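Local coordinates for protein apoptosis regulator Bcl-2 homolog (Murid herpesvirus 4, PDB 4MI8) that protects infected cells from apoptosis and inhibits host autophagy by binding Beclin 1, thereby supporting latency and chronic infection, at residues Ile84-Val90 with Leu129-Phe133. Residues are numbered along the deposited sequence; the frame is centred on the assembly and turned at random.
Sequences INSGRIV and LMNHF
Ile-84 lies over one face of the His-132 ring, its CB 3.9 Å from the ring centroid in a CH-pi contact only 20° off the normal. In this all-helical Bcl-2 fold the pair joins the residue ahead of the N-cap of helix 86-103 to the one that follows the short 3-10 turn after helix 111-126. The carbonyl O of Ile-84 sits over the same ring, 3.3 Å above its plane and shifted toward the rim. With CG2 of Ile-84 anti to the backbone N, that methyl reaches both ND1 of His-132 and, at 3.6 Å, CD2 of Leu-129.

Five residues on, in the first turn of the helix, Ile-89 fills the middle of the interface. Its extended chain (chi2 -180°) pushes CD1 into the 3-10 turn, 3.3 Å from the carbonyl O of Leu-129 and also against CB of His-132. The other branch, CG2, meets CD2 of Phe-133 at 3.5 Å, while CG2 of Val-90 comes to the edge of that ring. Trp-11 meets Phe-133 with its ring plane roughly perpendicular, and Phe-80 of helix 68-81 touches both Ile-89 and Leu-129.

No hydrogen bond crosses between the two segments; the contact rests mainly on apolar and CH-pi packing. The polar side chains at the start of helix 86-103 face the bound Beclin 1 peptide instead: Arg-88 makes a salt bridge through NE to an acidic side chain there, and its NH2 pairs with Asp-82. Asn-85 caps the helix, its OD1 accepting from Arg-88 N at 2.9 Å with the donor nearly in line with the CG-OD1 bond (169°).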
loop_
_atom_site.group_PDB
_atom_site.type_symbol
_atom_site.label_atom_id
_atom_site.label_comp_id
_atom_site.label_asym_id
_atom_site.label_seq_id
_atom_site.Cartn_x
_atom_site.Cartn_y
_atom_site.Cartn_z
ATOM N N ILE A 84 1.385 -2.835 -14.712
ATOM C CA ILE A 84 2.024 -2.048 -13.646
ATOM C C ILE A 84 1.913 -0.561 -13.949
ATOM O O ILE A 84 2.444 -0.058 -14.960
ATOM C CB ILE A 84 3.522 -2.318 -13.468
ATOM C CG1 ILE A 84 3.867 -3.789 -13.708
ATOM C CG2 ILE A 84 3.973 -1.790 -12.111
ATOM C CD1 ILE A 84 3.771 -4.690 -12.497
ATOM N N ASN A 85 1.209 0.140 -13.072
ATOM C CA ASN A 85 1.202 1.586 -13.148
ATOM C C ASN A 85 1.109 2.152 -11.745
ATOM O O ASN A 85 1.039 1.399 -10.767
ATOM C CB ASN A 85 0.118 2.093 -14.103
ATOM C CG ASN A 85 -1.300 1.821 -13.600
ATOM O OD1 ASN A 85 -1.560 1.768 -12.406
ATOM N ND2 ASN A 85 -2.233 1.658 -14.529
ATOM N N SER A 86 1.131 3.467 -11.607
ATOM C CA SER A 86 1.228 3.989 -10.258
ATOM C C SER A 86 -0.069 3.852 -9.495
ATOM O O SER A 86 -0.053 3.812 -8.300
ATOM C CB SER A 86 1.721 5.423 -10.284
ATOM O OG SER A 86 0.824 6.181 -11.068
ATOM N N GLY A 87 -1.188 3.754 -10.189
ATOM C CA GLY A 87 -2.472 3.544 -9.580
ATOM C C GLY A 87 -2.570 2.163 -8.975
ATOM O O GLY A 87 -3.223 1.986 -7.908
ATOM N N ARG A 88 -1.965 1.148 -9.637
ATOM C CA ARG A 88 -1.906 -0.206 -9.025
ATOM C C ARG A 88 -1.009 -0.170 -7.805
ATOM O O ARG A 88 -1.293 -0.739 -6.712
ATOM C CB ARG A 88 -1.440 -1.267 -10.034
ATOM C CG ARG A 88 -2.313 -1.471 -11.271
ATOM C CD ARG A 88 -3.743 -1.884 -10.895
ATOM N NE ARG A 88 -4.563 -1.959 -12.114
ATOM C CZ ARG A 88 -4.645 -3.059 -12.882
ATOM N NH1 ARG A 88 -3.979 -4.179 -12.548
ATOM N NH2 ARG A 88 -5.393 -3.050 -13.988
ATOM N N ILE A 89 0.121 0.490 -7.945
ATOM C CA ILE A 89 0.913 0.725 -6.743
ATOM C C ILE A 89 0.155 1.427 -5.575
ATOM O O ILE A 89 0.297 1.028 -4.379
ATOM C CB ILE A 89 2.159 1.507 -7.094
ATOM C CG1 ILE A 89 2.915 0.630 -8.141
ATOM C CG2 ILE A 89 2.941 1.810 -5.785
ATOM C CD1 ILE A 89 4.212 1.201 -8.654
ATOM N N VAL A 90 -0.643 2.456 -5.865
ATOM C CA VAL A 90 -1.313 3.087 -4.771
ATOM C C VAL A 90 -2.292 2.087 -4.124
ATOM O O VAL A 90 -2.416 2.024 -2.944
ATOM C CB VAL A 90 -2.127 4.286 -5.286
ATOM C CG1 VAL A 90 -3.082 4.801 -4.186
ATOM C CG2 VAL A 90 -1.183 5.349 -5.838
ATOM N N LEU A 129 8.674 -2.401 -8.467
ATOM C CA LEU A 129 7.650 -1.307 -8.406
ATOM C C LEU A 129 8.222 0.112 -8.395
ATOM O O LEU A 129 7.534 1.058 -8.764
ATOM C CB LEU A 129 6.668 -1.495 -7.243
ATOM C CG LEU A 129 5.844 -2.758 -7.519
ATOM C CD1 LEU A 129 4.671 -2.792 -6.573
ATOM C CD2 LEU A 129 5.357 -2.902 -8.981
ATOM N N MET A 130 9.476 0.258 -7.958
ATOM C CA MET A 130 10.138 1.581 -7.921
ATOM C C MET A 130 10.168 2.141 -9.304
ATOM O O MET A 130 10.112 3.361 -9.467
ATOM C CB MET A 130 11.576 1.513 -7.417
ATOM C CG MET A 130 12.296 0.255 -7.829
ATOM S SD MET A 130 12.578 -0.736 -6.363
ATOM C CE MET A 130 11.456 -2.127 -6.444
ATOM N N ASN A 131 10.216 1.227 -10.288
ATOM C CA ASN A 131 10.156 1.561 -11.716
ATOM C C ASN A 131 8.959 2.415 -12.190
ATOM O O ASN A 131 9.086 3.106 -13.196
ATOM C CB ASN A 131 10.164 0.277 -12.540
ATOM C CG ASN A 131 11.159 0.319 -13.677
ATOM O OD1 ASN A 131 10.843 0.037 -14.866
ATOM N ND2 ASN A 131 12.390 0.655 -13.322
ATOM N N HIS A 132 7.837 2.366 -11.492
ATOM C CA HIS A 132 6.624 3.018 -11.937
ATOM C C HIS A 132 6.056 4.025 -10.973
ATOM O O HIS A 132 4.845 4.172 -10.857
ATOM C CB HIS A 132 5.598 1.957 -12.200
ATOM C CG HIS A 132 5.819 1.194 -13.459
ATOM N ND1 HIS A 132 6.462 0.037 -13.486
ATOM C CD2 HIS A 132 5.434 1.458 -14.756
ATOM C CE1 HIS A 132 6.498 -0.421 -14.732
ATOM N NE2 HIS A 132 5.859 0.445 -15.506
ATOM N N PHE A 133 6.905 4.738 -10.267
ATOM C CA PHE A 133 6.446 5.578 -9.191
ATOM C C PHE A 133 7.544 6.499 -8.753
ATOM O O PHE A 133 8.245 6.204 -7.817
ATOM C CB PHE A 133 6.014 4.697 -8.008
ATOM C CG PHE A 133 5.118 5.390 -7.040
ATOM C CD1 PHE A 133 5.583 6.417 -6.272
ATOM C CD2 PHE A 133 3.806 5.027 -6.922
ATOM C CE1 PHE A 133 4.763 7.062 -5.401
ATOM C CE2 PHE A 133 2.974 5.672 -6.052
ATOM C CZ PHE A 133 3.452 6.693 -5.290
#